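Local atomic coordinates of alpha-fucosidase (Bifidobacterium bifidum, PDB entry 2EAB), a protein that acts, through the catalytic portion of a longer protein, as a 1,2-alpha-L-fucosidase, probably releasing L-fucose from alpha-1,2-linked glycans. Residues M209-N212 with S216-G219; V349-L354 with A755-Y760; L534-S539 with D601-N606. One frame throughout, in Å; residues are numbered along the deposited sequence.

How the contacts relate
From the N terminus, contact 1 comes first: it closes the short connection between strands 203-208 and 217-225, which belong to two different antiparallel sheets of the N-terminal family 65-like region. Contact 2 opens later, at the start of helix 351-360, and closes some 400 residues on, in the loop between helices 738-751 and 767-780, so that it joins an early helix and a late loop of the family 95 catalytic region. Contact 3 is nested inside that long loop, linking helix 525-546 to the loop after helix 577-596. The centres of contacts 2 and 3 are about 47 Å apart, on opposite sides of the chain's centre; contact 1 is in series with both, and none touches another.

Contact 1 of 3, residues M209-N212 with S216-G219; sequences MPTN and SKTG
K217 reaches across to T211 and N212, and a single hydrogen bond provides the polar part of the contact. NZ of K217 donates to the backbone oxygen O of N212 over 2.7 Å, lying in the plane of that carbonyl with a C=O...N angle of 149°. The long chain of K217 runs straight until its last torsion, where a bend (chi4 66°) turns NZ aside to meet the oxygen. The same nitrogen also bonds to the backbone oxygen of Y215, and the lysine makes a cation-pi interaction with the ring of that residue. Two carbonyl oxygens and an aromatic ring thus contribute to holding the ammonium, and would probably help to stabilise its charge. Beside this bond, OD1 of N212 accepts from the backbone N of N214.

The remaining contact is van der Waals and involves T211. Its side chain and that of K217 pass alongside each other in opposite directions, with T211 OG1 lying 3.3 Å from K217 CE and T211 CB 3.9 Å from the same methylene. T211 OG1 is engaged elsewhere, in a hydrogen bond to the carboxylate of E220. The methylene CE of the lysine therefore lies against a threonine hydroxyl that already has a partner.

In the fold, residues 209-216 form the link from strand 203-208, in a seven-stranded antiparallel sheet, to strand 217-225, at the edge of a nine-stranded one. P210 and N212 keep backbone bonds to D141 and W139, S216 and T218 to G236 and A234, and the side chains of T211 and K217 both rest on Y242 of strand 241-250.

Contact 2 of 3, residues V349-L354 with A755-Y760; sequences VATDAL and ANLFDY
D352 and A755 bring their CA atoms to 5.1 Å where the first turn of helix 351-360, with A350 at its N-cap position, meets the loop that follows helix 738-751. The side chains that touch here do so through carbon. T351 points its methyl CG2 at L757, 3.9 Å from CD1 and 4.0 Å from CG, and the two side chains cross at about a right angle. The first torsion of the threonine explains the split in its roles: chi1 -55° sets OG1 beside the backbone N, where it bonds to N of W21, and leaves CG2 anti to that backbone N, facing the leucine. One residue further on, CB of D352 lies 4.2 Å from the methyl CB of A755.

The aspartate's carboxylate leads away from this meeting point. Its OD1 accepts from N of A353 at 2.9 Å, approached from above the carboxylate plane, and OD2 bonds to NE2 of Q24. On the other side, the loop holds its own shape: OD1 of N756 accepts from N of F758 at 3.0 Å in an Asx turn, and L757, inside that turn, has a left-handed backbone conformation; the end of its side chain reaches the threonine.

Strand 19-22 and the residues just after it line the junction. L20 touches both T351 and L757, and the hydroxyl of Y22 bonds to O of A755, so the N-terminal strand is packed against an early helix and a late loop of the family 95 catalytic region. The chemistry is that of a buried apolar seam: methyl and methylene groups meet across it, while OG1 of T351, OD2 of D352 and the carbonyl of A755 find partners in the N-terminal part of the chain, and OD1 of D352 bonds within its own helix turn.

Contact 3 of 3, residues L534-S539 with D601-N606; sequences LLKEES and DGLVGN
OD2 of D601 is held by two groups: NZ of K536 forms a salt bridge to it at 3.0 Å, weak as a hydrogen bond, and the hydroxyl of Y532 bonds to it as well. OD1, at 3.8 Å from the same NZ, is the more distant oxygen, so the ammonium meets the carboxylate unevenly. K536 is fully extended, with CG opposite the backbone N (chi1 177°), which carries NZ outward from the helix to the aspartate; there it forms a second salt bridge, to E477. The lysine's methylenes pack too: L603 crosses them at about a right angle, its CD1 lying 3.9 Å from K536 CG.

Helix 525-546 belongs to the helical catalytic region, which in family 95 is an (alpha/alpha)6 barrel, and its buried side packs on helices 507-520 and 577-596. Shortening K536 to an alanine would probably leave the carboxylates of D601 and E477 without their shared cation and deprive L603 of the methylenes it lies on.

Along the helix, O of L535 accepts both N and OG of S539 from opposite faces of its carbonyl plane, the hydroxyl at 2.8 Å. In the loop, D599 bonds to the backbone N atoms of L603 and V604, and L603 also touches W632 at the start of helix 632-639.

Contact 1 of 3, residues M209-N212 with S216-G219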
# COMPACT_ATOMS: atom_id res chain seq x y z
N MET A 209 8.53 -18.54 -23.18
CA MET A 209 7.71 -17.76 -22.26
C MET A 209 6.37 -18.46 -21.98
O MET A 209 5.31 -17.95 -22.36
CB MET A 209 7.50 -16.34 -22.79
CG MET A 209 7.02 -15.34 -21.74
SD MET A 209 6.98 -13.67 -22.41
CE MET A 209 6.30 -12.77 -21.03
N PRO A 210 6.43 -19.62 -21.31
CA PRO A 210 5.21 -20.36 -21.02
C PRO A 210 4.31 -19.63 -20.04
O PRO A 210 4.78 -19.08 -19.04
CB PRO A 210 5.72 -21.66 -20.39
CG PRO A 210 7.05 -21.29 -19.81
CD PRO A 210 7.62 -20.32 -20.79
N THR A 211 3.02 -19.61 -20.34
CA THR A 211 2.03 -19.12 -19.40
C THR A 211 1.86 -20.13 -18.27
O THR A 211 2.13 -21.32 -18.43
CB THR A 211 0.69 -18.87 -20.09
OG1 THR A 211 0.41 -19.98 -20.96
CG2 THR A 211 0.72 -17.57 -20.89
N ASN A 212 1.41 -19.64 -17.11
CA ASN A 212 1.15 -20.51 -15.98
C ASN A 212 0.14 -21.57 -16.40
O ASN A 212 -0.87 -21.25 -17.03
CB ASN A 212 0.62 -19.68 -14.81
CG ASN A 212 0.52 -20.47 -13.53
OD1 ASN A 212 -0.22 -21.46 -13.46
ND2 ASN A 212 1.24 -20.04 -12.50
N SER A 216 -7.37 -21.61 -16.71
CA SER A 216 -7.97 -22.07 -17.96
C SER A 216 -7.76 -21.05 -19.08
O SER A 216 -7.65 -19.84 -18.83
CB SER A 216 -9.45 -22.42 -17.80
OG SER A 216 -10.23 -21.27 -17.55
N LYS A 217 -7.70 -21.55 -20.30
CA LYS A 217 -7.35 -20.75 -21.46
C LYS A 217 -8.21 -21.15 -22.64
O LYS A 217 -8.66 -22.30 -22.74
CB LYS A 217 -5.89 -20.97 -21.85
CG LYS A 217 -4.89 -20.71 -20.73
CD LYS A 217 -3.51 -21.23 -21.09
CE LYS A 217 -2.52 -21.08 -19.95
NZ LYS A 217 -2.85 -21.91 -18.77
N THR A 218 -8.44 -20.19 -23.53
CA THR A 218 -9.09 -20.47 -24.79
C THR A 218 -8.22 -19.95 -25.93
O THR A 218 -7.76 -18.81 -25.89
CB THR A 218 -10.49 -19.81 -24.88
OG1 THR A 218 -10.36 -18.40 -24.95
CG2 THR A 218 -11.33 -20.16 -23.68
N GLY A 219 -7.97 -20.82 -26.90
CA GLY A 219 -7.27 -20.45 -28.13
C GLY A 219 -5.87 -19.90 -27.99
O GLY A 219 -5.46 -19.06 -28.79

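Contact 2 of 3, residues V349-L354 with A755-Y760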
# COMPACT_ATOMS: atom_id res chain seq x y z
N VAL A 349 28.74 -8.15 3.69
CA VAL A 349 28.05 -9.43 3.78
C VAL A 349 26.84 -9.46 2.86
O VAL A 349 26.15 -8.44 2.67
CB VAL A 349 27.63 -9.76 5.24
CG1 VAL A 349 28.85 -10.10 6.09
CG2 VAL A 349 26.84 -8.60 5.86
N ALA A 350 26.59 -10.63 2.26
CA ALA A 350 25.42 -10.83 1.42
C ALA A 350 24.13 -10.64 2.22
O ALA A 350 24.11 -10.83 3.43
CB ALA A 350 25.46 -12.21 0.78
N THR A 351 23.06 -10.29 1.52
CA THR A 351 21.81 -9.89 2.17
C THR A 351 21.17 -11.04 2.96
O THR A 351 20.62 -10.81 4.03
CB THR A 351 20.84 -9.29 1.13
OG1 THR A 351 21.50 -8.20 0.47
CG2 THR A 351 19.57 -8.77 1.79
N ASP A 352 21.26 -12.26 2.44
CA ASP A 352 20.79 -13.42 3.19
C ASP A 352 21.63 -13.67 4.45
O ASP A 352 21.09 -13.96 5.52
CB ASP A 352 20.66 -14.68 2.31
CG ASP A 352 21.93 -15.02 1.51
OD1 ASP A 352 22.90 -14.23 1.47
OD2 ASP A 352 21.92 -16.10 0.89
N ALA A 353 22.95 -13.55 4.32
CA ALA A 353 23.86 -13.67 5.46
C ALA A 353 23.60 -12.57 6.50
O ALA A 353 23.63 -12.82 7.71
CB ALA A 353 25.31 -13.64 5.01
N LEU A 354 23.33 -11.37 6.00
CA LEU A 354 23.01 -10.22 6.84
C LEU A 354 21.74 -10.46 7.65
O LEU A 354 21.71 -10.22 8.85
CB LEU A 354 22.86 -8.96 5.99
CG LEU A 354 22.52 -7.64 6.69
CD1 LEU A 354 23.65 -7.19 7.59
CD2 LEU A 354 22.21 -6.57 5.66
N ALA A 755 14.44 -14.00 2.84
CA ALA A 755 15.81 -13.73 2.41
C ALA A 755 15.93 -12.64 1.34
O ALA A 755 16.95 -11.96 1.26
CB ALA A 755 16.50 -15.01 1.95
N ASN A 756 14.88 -12.50 0.53
CA ASN A 756 14.79 -11.45 -0.49
C ASN A 756 14.16 -10.16 0.04
O ASN A 756 13.79 -9.28 -0.74
CB ASN A 756 14.01 -11.96 -1.70
CG ASN A 756 12.57 -12.34 -1.35
OD1 ASN A 756 12.15 -12.24 -0.19
ND2 ASN A 756 11.81 -12.78 -2.34
N LEU A 757 14.01 -10.09 1.36
CA LEU A 757 13.41 -8.96 2.08
C LEU A 757 11.94 -8.70 1.76
O LEU A 757 11.41 -7.62 2.05
CB LEU A 757 14.26 -7.68 1.96
CG LEU A 757 15.73 -7.84 2.39
CD1 LEU A 757 16.43 -6.49 2.40
CD2 LEU A 757 15.86 -8.52 3.76
N PHE A 758 11.26 -9.70 1.20
CA PHE A 758 9.80 -9.66 1.14
C PHE A 758 9.22 -9.85 2.54
O PHE A 758 9.59 -10.78 3.27
CB PHE A 758 9.24 -10.76 0.23
CG PHE A 758 9.06 -10.36 -1.22
CD1 PHE A 758 9.15 -9.02 -1.64
CD2 PHE A 758 8.73 -11.33 -2.16
CE1 PHE A 758 8.95 -8.68 -2.99
CE2 PHE A 758 8.54 -11.00 -3.50
CZ PHE A 758 8.64 -9.67 -3.92
N ASP A 759 8.31 -8.96 2.91
CA ASP A 759 7.53 -9.10 4.13
C ASP A 759 6.65 -10.33 4.05
O ASP A 759 6.11 -10.65 2.98
CB ASP A 759 6.66 -7.85 4.33
CG ASP A 759 5.68 -7.99 5.48
OD1 ASP A 759 6.06 -7.76 6.63
OD2 ASP A 759 4.49 -8.30 5.22
N TYR A 760 6.48 -11.00 5.18
CA TYR A 760 5.61 -12.15 5.22
C TYR A 760 4.62 -12.17 6.37
O TYR A 760 4.87 -11.61 7.44
CB TYR A 760 6.38 -13.46 5.08
CG TYR A 760 7.16 -13.99 6.27
CD1 TYR A 760 6.54 -14.73 7.27
CD2 TYR A 760 8.55 -13.82 6.35
CE1 TYR A 760 7.26 -15.26 8.34
CE2 TYR A 760 9.28 -14.36 7.41
CZ TYR A 760 8.63 -15.07 8.40
OH TYR A 760 9.32 -15.62 9.45

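Contact 3 of 3, residues L534-S539 with D601-N606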
# COMPACT_ATOMS: atom_id res chain seq x y z
N LEU A 534 -15.08 12.92 -4.31
CA LEU A 534 -15.20 11.61 -3.64
C LEU A 534 -15.74 11.73 -2.22
O LEU A 534 -16.62 10.98 -1.82
CB LEU A 534 -13.86 10.89 -3.63
CG LEU A 534 -13.40 10.30 -4.96
CD1 LEU A 534 -11.91 9.99 -4.93
CD2 LEU A 534 -14.20 9.06 -5.33
N LEU A 535 -15.18 12.68 -1.48
CA LEU A 535 -15.56 12.88 -0.08
C LEU A 535 -16.98 13.39 0.06
O LEU A 535 -17.68 13.01 0.99
CB LEU A 535 -14.59 13.82 0.62
CG LEU A 535 -13.24 13.19 0.99
CD1 LEU A 535 -12.21 14.26 1.27
CD2 LEU A 535 -13.38 12.26 2.19
N LYS A 536 -17.39 14.26 -0.86
CA LYS A 536 -18.73 14.83 -0.84
C LYS A 536 -19.78 13.72 -0.93
O LYS A 536 -20.71 13.67 -0.13
CB LYS A 536 -18.89 15.80 -2.01
CG LYS A 536 -20.27 16.42 -2.14
CD LYS A 536 -20.34 17.31 -3.38
CE LYS A 536 -21.74 17.85 -3.61
NZ LYS A 536 -21.82 18.73 -4.81
N GLU A 537 -19.61 12.82 -1.89
CA GLU A 537 -20.61 11.78 -2.09
C GLU A 537 -20.57 10.71 -0.99
O GLU A 537 -21.62 10.23 -0.58
CB GLU A 537 -20.50 11.15 -3.49
CG GLU A 537 -21.47 10.01 -3.72
CD GLU A 537 -21.70 9.67 -5.19
OE1 GLU A 537 -21.29 10.44 -6.09
OE2 GLU A 537 -22.32 8.63 -5.43
N GLU A 538 -19.38 10.33 -0.51
CA GLU A 538 -19.33 9.35 0.57
C GLU A 538 -19.85 9.93 1.89
O GLU A 538 -20.46 9.23 2.69
CB GLU A 538 -17.94 8.73 0.72
CG GLU A 538 -17.91 7.50 1.64
CD GLU A 538 -18.61 6.27 1.05
OE1 GLU A 538 -19.03 6.34 -0.13
OE2 GLU A 538 -18.73 5.25 1.77
N SER A 539 -19.60 11.22 2.13
CA SER A 539 -20.14 11.89 3.31
C SER A 539 -21.66 12.00 3.21
O SER A 539 -22.37 11.74 4.19
CB SER A 539 -19.50 13.26 3.53
OG SER A 539 -18.11 13.12 3.79
N ASP A 601 -20.76 24.34 -1.95
CA ASP A 601 -22.01 23.60 -1.85
C ASP A 601 -22.72 23.82 -0.51
O ASP A 601 -23.82 23.32 -0.30
CB ASP A 601 -21.78 22.11 -2.11
CG ASP A 601 -21.21 21.83 -3.49
OD1 ASP A 601 -21.65 22.47 -4.47
OD2 ASP A 601 -20.31 20.96 -3.60
N GLY A 602 -22.09 24.59 0.38
CA GLY A 602 -22.66 24.90 1.70
C GLY A 602 -22.95 23.66 2.53
O GLY A 602 -24.05 23.51 3.07
N LEU A 603 -21.96 22.78 2.62
CA LEU A 603 -22.13 21.48 3.27
C LEU A 603 -21.44 21.35 4.63
O LEU A 603 -21.73 20.44 5.40
CB LEU A 603 -21.69 20.34 2.34
CG LEU A 603 -22.51 20.21 1.04
CD1 LEU A 603 -21.95 19.12 0.15
CD2 LEU A 603 -23.98 19.96 1.33
N VAL A 604 -20.54 22.28 4.93
CA VAL A 604 -19.83 22.27 6.21
C VAL A 604 -20.80 22.48 7.38
O VAL A 604 -20.75 21.76 8.38
CB VAL A 604 -18.69 23.33 6.24
CG1 VAL A 604 -18.09 23.48 7.63
CG2 VAL A 604 -17.61 22.96 5.24
N GLY A 605 -21.68 23.47 7.24
CA GLY A 605 -22.65 23.80 8.27
C GLY A 605 -22.01 24.18 9.58
O GLY A 605 -20.97 24.84 9.62
N ASN A 606 -22.64 23.75 10.67
CA ASN A 606 -22.26 24.16 12.02
C ASN A 606 -22.90 23.23 13.04
O ASN A 606 -23.54 22.25 12.68
CB ASN A 606 -22.67 25.62 12.27
CG ASN A 606 -24.17 25.84 12.11
OD1 ASN A 606 -24.99 25.03 12.55
ND2 ASN A 606 -24.54 26.96 11.49